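Local coordinates for phosphate-binding protein PstS (Borrelia burgdorferi, PDB 4N13) that binds inorganic phosphate with micromolar affinity as the solute-binding lipoprotein of an ABC transporter that imports phosphate, at residues I97-I102 with Q116-V121; K109-E114 with D145-K150; I165-K168 with E172-E175. All blocks are in the same frame, centred on the assembly; numbering follows the deposited sequence.

Contact 1. Residues I97-I102 with Q116-V121; sequences IKITNI and QNWKQV
W118 lies across I97 and I99, which come just before the short strand 101-102. The packing is a CH-pi contact in one lobe of the periplasmic binding protein fold, away from the probable phosphate site. From CB, CG is anti to the carbonyl carbon (chi1 -67°), which carries the ring toward the isoleucines. The five-membered part has a loose neighbour: NE1 lies 4.2 Å from I97 CG2. Its N-H is used elsewhere, on H182 O. Farther out, the six-membered ring has I97 CD1 over one face, 3.5 Å from its centroid and 16° off the normal. At the far rim, CH2 is 3.4 Å from that methyl. CZ3 meets I99 CD1 obliquely at 4.0 Å. I97 was modelled in two conformers, so the details of its methyl hold for one of them. I110 of helix 104-111 also packs on the ring. The 3-10 turn 118-120 that bears the tryptophan begins with an Asx turn, K119 N to N117 OD1 at 2.9 Å. Beside it, Q120 OE1 takes two backbone bonds: Q116 N comes nearly along the C=O axis at 2.7 Å, while N117 N stands 36° out of the carbonyl plane.

Contact 2. Residues K109-E114 with D145-K150; sequences KILNGE and DLLLNK
N112 has its CB 3.8 Å from L148 CD2, and its flat amide is held to one other flat group, the E114 carboxylate. The amide is met in its own plane: E114 OE2 is 3.1 Å from N112 ND2, and the bond is almost straight at 178°. The carboxylate is met differently, with ND2 53° out of its plane. N112 OD1 also accepts from E114 N at 3.0 Å, from above its carbonyl plane, which makes an Asx turn. ND2 has a further partner in E157 O. Three bonds therefore fix the rotation of the amide. The turn overlaps the Schellman motif that ends helix 104-111, where G113 has positive phi (89°).

Across the contact the chemistry is purely apolar. L148 CD2 also reaches L111 CB at 4.0 Å, so this one methyl serves two residues. L111 CG stands anti to the carbonyl carbon, beside the backbone N, which directs CD1 at L147. The two leucines meet tip to tip, CD1 to CD1, at 3.7 Å, with their side chains crossing at about a right angle. L147 and L148 sit where helix 138-151 has a wider pi-type turn. The same helix carries S139 near its start, a probable phosphate ligand, about 11 Å from L111 between side chains. F91 of strand 80-93 packs on both L111 and L147, and L107 of helix 104-111 also touches L147, so the two helices share one apolar layer against the sheet.

Contact 3. Residues I165-K168 with E172-E175; sequences IVVK and EVIE. With SO4 (sulfate ion), chain C.
V167 meets E172 and V173 where strand 165-167 gives way to helix 170-179. This is the start of a beta-alpha-beta crossover that leads on to strand 183-188, with strand 129-133 lying between the two strands and parallel to both. V167 CB lies 3.5 Å from E172 CG, so the glutamate contributes its aliphatic part here. V167 CG2 touches V173 CG2 at 3.5 Å, methyl to methyl, and the two valines cross at about a right angle.

A sulfate ion, probably from the crystallisation liquor, lies in the crook of the turn. K168 N donates to its O1 at 2.8 Å with an angle of 153°. E172 runs alongside the ion: CG is anti to the backbone N (chi1 -174°) and stands 3.4 Å from sulfate O1. The chain then bends at chi2, and OE1 ends 4.0 Å from sulfate O2. Two negative groups so close would probably disfavour each other, and the N-H of K168 and the start of helix 170-179 may help offset this.

Farther out, backbone pairing with N132 holds V167 in the sheet, and R133 NE bonds V167 O. V173 packs on I187 and R133 and lies about 7 Å between side chains from S139, a probable phosphate ligand. S169 completes the turn: its OG accepts from E172 N and is also hydrogen-bonded to the sulfate.

All three contacts are largely buried. Contacts 1 and 2 touch through helix 104-111: I110 CD1 packs 3.5 Å from I102 CD1, and the helix of contact 2 also backs the ring of contact 1. Their segments also alternate along the chain. Contact 3 comes later in sequence and touches neither, but contacts 1 and 3 reach the same sheet. The chemistry follows the place. Contact 1 sets aliphatic methyls against an aromatic ring held in a loop. Contact 2 is leucine packing between two helices, with its polar bonds kept in a helix-ending turn. Contact 3 joins a strand to the following helix, and a sulfate, probably from the crystallisation liquor, sits in its turn.

Contact 1. Residues I97-I102 with Q116-V121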
loop_
_atom_site.group_PDB
_atom_site.type_symbol
_atom_site.label_atom_id
_atom_site.label_comp_id
_atom_site.label_asym_id
_atom_site.label_seq_id
_atom_site.Cartn_x
_atom_site.Cartn_y
_atom_site.Cartn_z
ATOM N N ILE A 97 15.346 21.412 -2.009
ATOM C CA ILE A 97 16.167 20.342 -2.565
ATOM C C ILE A 97 15.738 20.185 -4.023
ATOM O O ILE A 97 14.558 19.982 -4.321
ATOM C CB ILE A 97 16.083 18.978 -1.793
ATOM C CG1 ILE A 97 15.187 17.969 -2.521
ATOM C CG2 ILE A 97 15.661 19.178 -0.341
ATOM C CD1 ILE A 97 15.189 16.588 -1.887
ATOM N N LYS A 98 16.699 20.304 -4.928
ATOM C CA LYS A 98 16.392 20.344 -6.350
ATOM C C LYS A 98 16.269 18.955 -6.959
ATOM O O LYS A 98 15.870 18.815 -8.117
ATOM C CB LYS A 98 17.450 21.152 -7.099
ATOM C CG LYS A 98 18.878 20.867 -6.665
ATOM C CD LYS A 98 19.885 21.501 -7.619
ATOM C CE LYS A 98 19.634 22.994 -7.794
ATOM N NZ LYS A 98 20.577 23.614 -8.765
ATOM N N ILE A 99 16.591 17.926 -6.183
ATOM C CA ILE A 99 16.498 16.558 -6.700
ATOM C C ILE A 99 15.024 16.249 -6.968
ATOM O O ILE A 99 14.142 16.602 -6.180
ATOM C CB ILE A 99 17.094 15.516 -5.730
ATOM C CG1 ILE A 99 16.200 15.348 -4.508
ATOM C CG2 ILE A 99 18.526 15.863 -5.330
ATOM C CD1 ILE A 99 15.407 14.075 -4.544
ATOM N N THR A 100 14.764 15.619 -8.103
ATOM C CA THR A 100 13.403 15.307 -8.524
ATOM C C THR A 100 13.118 13.810 -8.610
ATOM O O THR A 100 11.964 13.407 -8.634
ATOM C CB THR A 100 13.096 15.931 -9.899
ATOM O OG1 THR A 100 13.926 15.339 -10.898
ATOM C CG2 THR A 100 13.361 17.419 -9.877
ATOM N N ASN A 101 14.180 13.016 -8.632
ATOM C CA ASN A 101 14.114 11.586 -8.849
ATOM C C ASN A 101 15.065 10.841 -7.935
ATOM O O ASN A 101 16.120 11.365 -7.586
ATOM C CB ASN A 101 14.520 11.270 -10.289
ATOM C CG ASN A 101 14.458 9.783 -10.598
ATOM O OD1 ASN A 101 13.392 9.167 -10.547
ATOM N ND2 ASN A 101 15.612 9.182 -10.887
ATOM N N ILE A 102 14.706 9.615 -7.578
ATOM C CA ILE A 102 15.575 8.787 -6.769
ATOM C C ILE A 102 15.318 7.335 -7.135
ATOM O O ILE A 102 14.200 6.956 -7.473
ATOM C CB ILE A 102 15.349 9.048 -5.258
ATOM C CG1 ILE A 102 16.479 8.437 -4.435
ATOM C CG2 ILE A 102 13.973 8.581 -4.817
ATOM C CD1 ILE A 102 16.613 9.028 -3.100
ATOM N N GLN A 116 22.986 10.205 4.455
ATOM C CA GLN A 116 22.495 11.247 5.368
ATOM C C GLN A 116 22.768 12.671 4.926
ATOM O O GLN A 116 22.460 13.617 5.656
ATOM C CB GLN A 116 23.027 11.039 6.786
ATOM C CG GLN A 116 22.482 9.789 7.399
ATOM C CD GLN A 116 22.749 9.672 8.868
ATOM O OE1 GLN A 116 22.946 10.682 9.573
ATOM N NE2 GLN A 116 22.739 8.437 9.362
ATOM N N ASN A 117 23.333 12.841 3.742
ATOM C CA ASN A 117 23.530 14.172 3.198
ATOM C C ASN A 117 23.166 14.108 1.730
ATOM O O ASN A 117 23.548 13.173 1.034
ATOM C CB ASN A 117 24.984 14.624 3.428
ATOM C CG ASN A 117 25.236 16.071 3.030
ATOM O OD1 ASN A 117 24.967 16.482 1.905
ATOM N ND2 ASN A 117 25.763 16.851 3.962
ATOM N N TRP A 118 22.383 15.073 1.259
ATOM C CA TRP A 118 21.916 15.063 -0.119
ATOM C C TRP A 118 23.086 15.034 -1.106
ATOM O O TRP A 118 22.914 14.534 -2.201
ATOM C CB TRP A 118 20.993 16.252 -0.392
ATOM C CG TRP A 118 19.681 16.173 0.360
ATOM C CD1 TRP A 118 19.298 16.907 1.458
ATOM C CD2 TRP A 118 18.579 15.311 0.057
ATOM N NE1 TRP A 118 18.034 16.538 1.859
ATOM C CE2 TRP A 118 17.566 15.573 1.005
ATOM C CE3 TRP A 118 18.354 14.335 -0.923
ATOM C CZ2 TRP A 118 16.358 14.897 0.996
ATOM C CZ3 TRP A 118 17.148 13.670 -0.920
ATOM C CH2 TRP A 118 16.169 13.954 0.034
ATOM N N LYS A 119 24.260 15.525 -0.711
ATOM C CA LYS A 119 25.436 15.542 -1.605
ATOM C C LYS A 119 25.891 14.134 -1.953
ATOM O O LYS A 119 26.517 13.934 -2.995
ATOM C CB LYS A 119 26.614 16.326 -0.998
ATOM C CG LYS A 119 27.451 15.555 0.018
ATOM C CD LYS A 119 28.491 16.427 0.702
ATOM C CE LYS A 119 29.271 15.672 1.745
ATOM N NZ LYS A 119 30.374 16.492 2.327
ATOM N N GLN A 120 25.598 13.161 -1.093
ATOM C CA GLN A 120 26.060 11.804 -1.321
ATOM C C GLN A 120 25.448 11.208 -2.581
ATOM O O GLN A 120 26.041 10.313 -3.176
ATOM C CB GLN A 120 25.777 10.946 -0.101
ATOM C CG GLN A 120 26.554 11.394 1.131
ATOM C CD GLN A 120 26.219 10.551 2.318
ATOM O OE1 GLN A 120 25.095 10.573 2.800
ATOM N NE2 GLN A 120 27.191 9.773 2.786
ATOM N N VAL A 121 24.290 11.720 -2.983
ATOM C CA VAL A 121 23.657 11.333 -4.241
ATOM C C VAL A 121 23.673 12.486 -5.267
ATOM O O VAL A 121 22.867 12.506 -6.203
ATOM C CB VAL A 121 22.197 10.867 -4.029
ATOM C CG1 VAL A 121 22.175 9.616 -3.182
ATOM C CG2 VAL A 121 21.344 11.952 -3.413
#

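Contact 2. Residues K109-E114 with D145-K150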
loop_
_atom_site.group_PDB
_atom_site.type_symbol
_atom_site.label_atom_id
_atom_site.label_comp_id
_atom_site.label_asym_id
_atom_site.label_seq_id
_atom_site.Cartn_x
_atom_site.Cartn_y
_atom_site.Cartn_z
ATOM N N LYS A 109 18.500 3.550 1.182
ATOM C CA LYS A 109 19.683 3.955 1.922
ATOM C C LYS A 109 19.466 5.275 2.665
ATOM O O LYS A 109 20.092 5.509 3.696
ATOM C CB LYS A 109 20.875 4.049 0.967
ATOM C CG LYS A 109 21.401 2.693 0.521
ATOM C CD LYS A 109 22.478 2.848 -0.550
ATOM C CE LYS A 109 23.056 1.516 -0.954
ATOM N NZ LYS A 109 24.142 1.686 -1.948
ATOM N N ILE A 110 18.586 6.157 2.177
ATOM C CA ILE A 110 18.202 7.335 2.984
ATOM C C ILE A 110 17.400 6.843 4.196
ATOM O O ILE A 110 17.633 7.247 5.342
ATOM C CB ILE A 110 17.393 8.368 2.159
ATOM C CG1 ILE A 110 18.289 8.999 1.095
ATOM C CG2 ILE A 110 16.760 9.402 3.070
ATOM C CD1 ILE A 110 17.583 9.908 0.126
ATOM N N LEU A 111 16.475 5.934 3.945
ATOM C CA LEU A 111 15.597 5.451 4.994
ATOM C C LEU A 111 16.321 4.719 6.104
ATOM O O LEU A 111 15.883 4.796 7.251
ATOM C CB LEU A 111 14.491 4.563 4.405
ATOM C CG LEU A 111 13.534 5.269 3.464
ATOM C CD1 LEU A 111 12.619 4.284 2.771
ATOM C CD2 LEU A 111 12.731 6.252 4.233
ATOM N N ASN A 112 17.382 3.983 5.762
ATOM C CA ASN A 112 18.109 3.224 6.762
ATOM C C ASN A 112 19.337 3.948 7.293
ATOM O O ASN A 112 20.043 3.410 8.136
ATOM C CB ASN A 112 18.464 1.816 6.260
ATOM C CG ASN A 112 19.828 1.724 5.633
ATOM O OD1 ASN A 112 20.326 2.670 5.016
ATOM N ND2 ASN A 112 20.447 0.556 5.775
ATOM N N GLY A 113 19.564 5.179 6.848
ATOM C CA GLY A 113 20.639 5.975 7.408
ATOM C C GLY A 113 22.001 5.832 6.759
ATOM O O GLY A 113 22.944 6.474 7.223
ATOM N N GLU A 114 22.130 4.991 5.737
ATOM C CA GLU A 114 23.402 4.896 5.018
ATOM C C GLU A 114 23.702 6.144 4.199
ATOM O O GLU A 114 24.864 6.438 3.915
ATOM C CB GLU A 114 23.425 3.664 4.115
ATOM C CG GLU A 114 23.571 2.382 4.893
ATOM C CD GLU A 114 23.573 1.142 4.009
ATOM O OE1 GLU A 114 23.879 1.254 2.802
ATOM O OE2 GLU A 114 23.284 0.053 4.544
ATOM N N ASP A 145 8.375 -2.980 4.694
ATOM C CA ASP A 145 8.200 -4.213 3.948
ATOM C C ASP A 145 8.552 -4.057 2.470
ATOM O O ASP A 145 9.130 -4.957 1.870
ATOM C CB ASP A 145 6.759 -4.715 4.117
ATOM C CG ASP A 145 6.477 -5.208 5.543
ATOM O OD1 ASP A 145 7.445 -5.415 6.324
ATOM O OD2 ASP A 145 5.286 -5.400 5.882
ATOM N N LEU A 146 8.203 -2.918 1.881
ATOM C CA LEU A 146 8.355 -2.717 0.442
ATOM C C LEU A 146 9.759 -2.282 0.067
ATOM O O LEU A 146 10.220 -2.566 -1.030
ATOM C CB LEU A 146 7.370 -1.662 -0.057
ATOM C CG LEU A 146 5.905 -2.080 -0.035
ATOM C CD1 LEU A 146 5.059 -0.838 -0.257
ATOM C CD2 LEU A 146 5.609 -3.157 -1.080
ATOM N N LEU A 147 10.420 -1.551 0.958
ATOM C CA LEU A 147 11.729 -1.005 0.662
ATOM C C LEU A 147 12.812 -1.651 1.517
ATOM O O LEU A 147 13.669 -2.345 0.989
ATOM C CB LEU A 147 11.738 0.529 0.792
ATOM C CG LEU A 147 11.136 1.282 -0.386
ATOM C CD1 LEU A 147 10.802 2.722 -0.046
ATOM C CD2 LEU A 147 12.117 1.225 -1.545
ATOM N N LEU A 148 12.786 -1.451 2.828
ATOM C CA LEU A 148 13.905 -1.874 3.652
ATOM C C LEU A 148 14.129 -3.373 3.598
ATOM O O LEU A 148 15.266 -3.820 3.424
ATOM C CB LEU A 148 13.694 -1.446 5.105
ATOM C CG LEU A 148 13.732 0.059 5.358
ATOM C CD1 LEU A 148 13.393 0.381 6.815
ATOM C CD2 LEU A 148 15.095 0.631 5.017
ATOM N N ASN A 149 13.056 -4.143 3.766
ATOM C CA ASN A 149 13.189 -5.593 3.844
ATOM C C ASN A 149 13.540 -6.225 2.506
ATOM O O ASN A 149 14.046 -7.328 2.470
ATOM C CB ASN A 149 11.911 -6.232 4.387
ATOM C CG ASN A 149 11.698 -5.948 5.853
ATOM O OD1 ASN A 149 12.572 -5.409 6.531
ATOM N ND2 ASN A 149 10.526 -6.312 6.356
ATOM N N LYS A 150 13.279 -5.525 1.408
ATOM C CA LYS A 150 13.600 -6.046 0.082
ATOM C C LYS A 150 14.988 -5.631 -0.384
ATOM O O LYS A 150 15.672 -6.390 -1.060
ATOM C CB LYS A 150 12.546 -5.622 -0.935
ATOM C CG LYS A 150 11.173 -6.186 -0.595
ATOM C CD LYS A 150 10.217 -6.156 -1.763
ATOM C CE LYS A 150 8.844 -6.631 -1.353
ATOM N NZ LYS A 150 7.913 -6.664 -2.507
#

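Contact 3. Residues I165-K168 with E172-E175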
loop_
_atom_site.group_PDB
_atom_site.type_symbol
_atom_site.label_atom_id
_atom_site.label_comp_id
_atom_site.label_asym_id
_atom_site.label_seq_id
_atom_site.Cartn_x
_atom_site.Cartn_y
_atom_site.Cartn_z
ATOM N N ILE A 165 12.639 12.093 12.465
ATOM C CA ILE A 165 11.688 12.971 13.163
ATOM C C ILE A 165 10.347 12.251 13.014
ATOM O O ILE A 165 9.805 12.132 11.890
ATOM C CB ILE A 165 11.624 14.341 12.466
ATOM C CG1 ILE A 165 12.938 15.114 12.618
ATOM C CG2 ILE A 165 10.422 15.136 12.986
ATOM C CD1 ILE A 165 13.085 16.253 11.632
ATOM N N VAL A 166 9.787 11.759 14.113
ATOM C CA VAL A 166 8.656 10.852 14.026
ATOM C C VAL A 166 7.341 11.605 14.170
ATOM O O VAL A 166 7.162 12.354 15.122
ATOM C CB VAL A 166 8.749 9.747 15.101
ATOM C CG1 VAL A 166 7.530 8.819 15.034
ATOM C CG2 VAL A 166 10.055 8.961 14.968
ATOM N N VAL A 167 6.413 11.398 13.238
ATOM C CA VAL A 167 5.093 12.005 13.305
ATOM C C VAL A 167 3.998 10.950 13.129
ATOM O O VAL A 167 4.265 9.839 12.657
ATOM C CB VAL A 167 4.928 13.151 12.279
ATOM C CG1 VAL A 167 5.994 14.213 12.495
ATOM C CG2 VAL A 167 4.978 12.618 10.853
ATOM N N LYS A 168 2.767 11.295 13.495
ATOM C CA LYS A 168 1.734 10.285 13.718
ATOM C C LYS A 168 0.566 10.303 12.732
ATOM O O LYS A 168 -0.465 9.685 12.966
ATOM C CB LYS A 168 1.203 10.405 15.148
ATOM C CG LYS A 168 2.257 10.025 16.191
ATOM C CD LYS A 168 1.710 9.905 17.593
ATOM C CE LYS A 168 1.999 11.141 18.412
ATOM N NZ LYS A 168 1.880 10.884 19.882
ATOM N N GLU A 172 0.429 15.345 9.218
ATOM C CA GLU A 172 1.598 15.857 9.918
ATOM C C GLU A 172 2.907 15.647 9.157
ATOM O O GLU A 172 3.823 16.455 9.309
ATOM C CB GLU A 172 1.715 15.299 11.341
ATOM C CG GLU A 172 2.835 15.916 12.168
ATOM C CD GLU A 172 2.898 17.430 12.142
ATOM O OE1 GLU A 172 1.867 18.112 11.955
ATOM O OE2 GLU A 172 4.025 17.935 12.324
ATOM N N VAL A 173 3.033 14.595 8.352
ATOM C CA VAL A 173 4.213 14.511 7.485
ATOM C C VAL A 173 4.280 15.740 6.579
ATOM O O VAL A 173 5.339 16.336 6.405
ATOM C CB VAL A 173 4.257 13.219 6.627
ATOM C CG1 VAL A 173 5.497 13.249 5.723
ATOM C CG2 VAL A 173 4.273 11.980 7.471
ATOM N N ILE A 174 3.155 16.117 5.988
ATOM C CA ILE A 174 3.108 17.277 5.118
ATOM C C ILE A 174 3.498 18.541 5.883
ATOM O O ILE A 174 4.331 19.318 5.418
ATOM C CB ILE A 174 1.708 17.398 4.474
ATOM C CG1 ILE A 174 1.491 16.267 3.476
ATOM C CG2 ILE A 174 1.539 18.728 3.792
ATOM C CD1 ILE A 174 0.036 16.122 3.026
ATOM N N GLU A 175 2.882 18.760 7.037
ATOM C CA GLU A 175 3.191 19.963 7.793
ATOM C C GLU A 175 4.650 20.010 8.222
ATOM O O GLU A 175 5.328 21.027 8.089
ATOM C CB GLU A 175 2.285 20.104 9.013
ATOM C CG GLU A 175 2.460 21.462 9.688
ATOM C CD GLU A 175 1.428 21.730 10.760
ATOM O OE1 GLU A 175 0.303 22.122 10.397
ATOM O OE2 GLU A 175 1.736 21.541 11.954
HETATM S S SO4 C . 0.722 14.063 14.753
HETATM O O1 SO4 C . 2.182 13.806 14.694
HETATM O O2 SO4 C . 0.464 15.472 14.572
HETATM O O3 SO4 C . 0.006 13.359 13.688
HETATM O O4 SO4 C . 0.217 13.657 16.086
#